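Local structure of TbpB (Actinobacillus pleuropneumoniae, 3HOL) at residues Phe227-Gln232 with Ala252-Leu257. The protein probably binds host transferrin as the lipoprotein component of the bacterial transferrin receptor, serving iron acquisition. Numbering follows the deposited sequence.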
ATOM      1  N   PHE A 227     -11.964  19.680 -21.020  1.00 10.44           N
ATOM      2  CA  PHE A 227     -10.694  18.989 -20.670  1.00 11.07           C
ATOM      3  C   PHE A 227      -9.487  19.845 -21.060  1.00 10.98           C
ATOM      4  O   PHE A 227      -8.537  19.345 -21.682  1.00  9.29           O
ATOM      5  CB  PHE A 227     -10.626  17.635 -21.424  1.00  9.22           C
ATOM      6  CG  PHE A 227     -11.946  16.869 -21.397  1.00 11.52           C
ATOM      7  CD1 PHE A 227     -12.353  16.229 -20.242  1.00 10.43           C
ATOM      8  CD2 PHE A 227     -12.780  16.825 -22.531  1.00 13.68           C
ATOM      9  CE1 PHE A 227     -13.574  15.542 -20.176  1.00 11.19           C
ATOM     10  CE2 PHE A 227     -14.006  16.149 -22.481  1.00 12.58           C
ATOM     11  CZ  PHE A 227     -14.400  15.506 -21.298  1.00 11.90           C
ATOM     12  N   SER A 228      -9.538  21.131 -20.700  1.00 11.48           N
ATOM     13  CA  SER A 228      -8.525  22.070 -21.218  1.00 12.20           C
ATOM     14  C   SER A 228      -7.389  22.252 -20.223  1.00 12.13           C
ATOM     15  O   SER A 228      -6.324  22.757 -20.588  1.00 12.19           O
ATOM     16  CB  SER A 228      -9.145  23.437 -21.577  1.00 12.20           C
ATOM     17  OG  SER A 228      -9.622  24.124 -20.406  1.00 15.38           O
ATOM     18  N   ALA A 229      -7.629  21.872 -18.975  1.00 12.02           N
ATOM     19  CA  ALA A 229      -6.689  22.155 -17.875  1.00 12.59           C
ATOM     20  C   ALA A 229      -5.747  20.991 -17.644  1.00 13.07           C
ATOM     21  O   ALA A 229      -6.172  19.831 -17.685  1.00 13.96           O
ATOM     22  CB  ALA A 229      -7.455  22.428 -16.613  1.00 11.17           C
ATOM     23  N   ASP A 230      -4.473  21.285 -17.411  1.00 13.17           N
ATOM     24  CA  ASP A 230      -3.532  20.243 -17.005  1.00 13.15           C
ATOM     25  C   ASP A 230      -3.742  19.879 -15.533  1.00 12.12           C
ATOM     26  O   ASP A 230      -4.428  20.604 -14.778  1.00 12.76           O
ATOM     27  CB  ASP A 230      -2.078  20.740 -17.152  1.00 14.19           C
ATOM     28  CG  ASP A 230      -1.666  21.006 -18.606  1.00 14.54           C
ATOM     29  OD1 ASP A 230      -2.143  20.362 -19.536  1.00 13.57           O
ATOM     30  OD2 ASP A 230      -0.839  21.897 -18.827  1.00 18.60           O
ATOM     31  N   SER A 231      -3.138  18.765 -15.123  1.00 10.93           N
ATOM     32  CA  SER A 231      -3.081  18.348 -13.709  1.00 10.62           C
ATOM     33  C   SER A 231      -1.662  17.960 -13.309  1.00 11.39           C
ATOM     34  O   SER A 231      -1.013  17.168 -14.007  1.00 10.29           O
ATOM     35  CB  SER A 231      -3.926  17.088 -13.473  1.00 10.38           C
ATOM     36  OG  SER A 231      -3.856  16.711 -12.101  1.00  8.70           O
ATOM     37  N   GLN A 232      -1.225  18.463 -12.156  1.00 11.15           N
ATOM     38  CA  GLN A 232       0.019  18.001 -11.543  1.00 13.00           C
ATOM     39  C   GLN A 232      -0.316  17.064 -10.409  1.00 11.80           C
ATOM     40  O   GLN A 232       0.538  16.802  -9.551  1.00 12.47           O
ATOM     41  CB  GLN A 232       0.816  19.203 -10.962  1.00 13.41           C
ATOM     42  CG  GLN A 232       1.267  20.262 -11.953  1.00 21.69           C
ATOM     43  CD  GLN A 232       1.838  19.731 -13.284  1.00 29.88           C
ATOM     44  OE1 GLN A 232       1.344  20.100 -14.367  1.00 31.44           O
ATOM     45  NE2 GLN A 232       2.886  18.881 -13.212  1.00 32.79           N
ATOM     46  N   ALA A 252      -7.788  18.447 -12.058  1.00 10.06           N
ATOM     47  CA  ALA A 252      -7.325  19.603 -12.849  1.00 10.58           C
ATOM     48  C   ALA A 252      -6.737  20.673 -11.893  1.00 10.40           C
ATOM     49  O   ALA A 252      -7.257  20.860 -10.768  1.00  9.68           O
ATOM     50  CB  ALA A 252      -8.504  20.182 -13.667  1.00  9.87           C
ATOM     51  N   ASN A 253      -5.680  21.358 -12.329  1.00 10.58           N
ATOM     52  CA  ASN A 253      -5.029  22.358 -11.501  1.00 12.86           C
ATOM     53  C   ASN A 253      -5.972  23.526 -11.122  1.00 13.65           C
ATOM     54  O   ASN A 253      -5.822  24.083 -10.065  1.00 15.03           O
ATOM     55  CB  ASN A 253      -3.735  22.862 -12.137  1.00 12.21           C
ATOM     56  CG  ASN A 253      -2.694  21.789 -12.251  1.00 15.88           C
ATOM     57  OD1 ASN A 253      -2.674  20.788 -11.496  1.00 13.64           O
ATOM     58  ND2 ASN A 253      -1.807  21.977 -13.217  1.00 17.95           N
ATOM     59  N   ASP A 254      -6.980  23.818 -11.944  1.00 13.86           N
ATOM     60  CA  ASP A 254      -8.009  24.817 -11.592  1.00 13.05           C
ATOM     61  C   ASP A 254      -9.262  24.172 -10.975  1.00 13.29           C
ATOM     62  O   ASP A 254     -10.311  24.824 -10.885  1.00 12.31           O
ATOM     63  CB  ASP A 254      -8.401  25.624 -12.831  1.00 13.35           C
ATOM     64  CG  ASP A 254      -9.155  24.781 -13.873  1.00 14.90           C
ATOM     65  OD1 ASP A 254      -9.221  23.548 -13.755  1.00 13.81           O
ATOM     66  OD2 ASP A 254      -9.680  25.346 -14.839  1.00 13.68           O
ATOM     67  N   LYS A 255      -9.168  22.918 -10.523  1.00 10.98           N
ATOM     68  CA  LYS A 255     -10.313  22.233  -9.871  1.00 11.62           C
ATOM     69  C   LYS A 255     -11.594  22.095 -10.732  1.00 10.35           C
ATOM     70  O   LYS A 255     -12.683  21.939 -10.194  1.00 10.65           O
ATOM     71  CB  LYS A 255     -10.658  22.854  -8.511  1.00 11.88           C
ATOM     72  CG  LYS A 255      -9.472  22.983  -7.537  1.00 15.73           C
ATOM     73  CD  LYS A 255      -9.936  23.599  -6.236  1.00 18.67           C
ATOM     74  CE  LYS A 255      -8.896  23.374  -5.136  1.00 24.44           C
ATOM     75  NZ  LYS A 255      -8.051  24.556  -4.967  1.00 24.38           N
ATOM     76  N   SER A 256     -11.445  22.101 -12.046  1.00 11.21           N
ATOM     77  CA  SER A 256     -12.591  22.010 -12.976  1.00 11.99           C
ATOM     78  C   SER A 256     -12.909  20.567 -13.433  1.00 12.72           C
ATOM     79  O   SER A 256     -13.865  20.356 -14.169  1.00 12.50           O
ATOM     80  CB  SER A 256     -12.310  22.835 -14.214  1.00 12.43           C
ATOM     81  OG  SER A 256     -11.202  22.278 -14.901  1.00 12.95           O
ATOM     82  N   LEU A 257     -12.087  19.604 -13.021  1.00 10.94           N
ATOM     83  CA  LEU A 257     -12.256  18.210 -13.452  1.00 11.58           C
ATOM     84  C   LEU A 257     -11.602  17.258 -12.472  1.00 11.47           C
ATOM     85  O   LEU A 257     -10.526  17.562 -11.922  1.00 11.46           O
ATOM     86  CB  LEU A 257     -11.720  18.019 -14.872  1.00 10.35           C
ATOM     87  CG  LEU A 257     -12.449  16.822 -15.474  1.00 12.48           C
ATOM     88  CD1 LEU A 257     -13.402  17.175 -16.627  1.00  9.42           C
ATOM     89  CD2 LEU A 257     -11.450  15.736 -15.780  1.00 11.59           C
TER
HETATM   90  O   HOH W   1     -10.515  20.905 -17.483  1.00 10.62           O
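The loop of the beta hairpin joining strands 245-251 and 257-265 of the first TbpB beta barrel, with Leu-257 beginning the second strand, meets the chain entering strand 231-239 mainly through Asn-253 on Asp-230 and Gln-232. Asn-253 N donates to Asp-230 O at 2.9 Å, nearly straight (N-H...O 168°) and in the carbonyl plane. With CG beside its own backbone N (chi1 -65°), the side-chain amide of Asn-253 reaches the N-H two residues on: OD1 accepts from Gln-232 N at 2.8 Å, the donor tilted slightly from the amide plane. Backbone and side chain of one asparagine thus grip a carbonyl and an N-H two residues apart. Alongside, Gln-232 CG lies 3.7 Å from Asn-253 ND2, the two amide planes 43° apart.

Strands 231-239 and 245-251 are antiparallel neighbours in the barrel sheet, and the Asn-253 N bond to Asp-230 O follows on from this pairing just past strand 245-251; Ser-231 OG is hydrogen-bonded to Val-251 O, at the last residue of that strand. Ala-252 to Lys-255 form a type I turn, closed by Lys-255 N to Ala-252 O. Overlapping it, Asp-254 makes an Asx turn: OD1 accepts Ser-256 N from above the carboxylate plane and Ser-256 OG, at 2.6 Å, on its syn side. This oxygen, which accepts two hydrogen bonds, also lies 3.5 Å from Ala-229 CB, whose methyl meets Ala-252 CB at 3.9 Å. Ser-256 OG further accepts from a water, which in turn takes a weak bond from Ala-229 N. At the far end, Leu-257 CD1 touches Phe-227 CD1 obliquely at 3.9 Å; Phe-128 of strand 119-133 packs edge-to-face with the Phe-227 ring, and Tyr-196 of strand 193-203 touches both side chains.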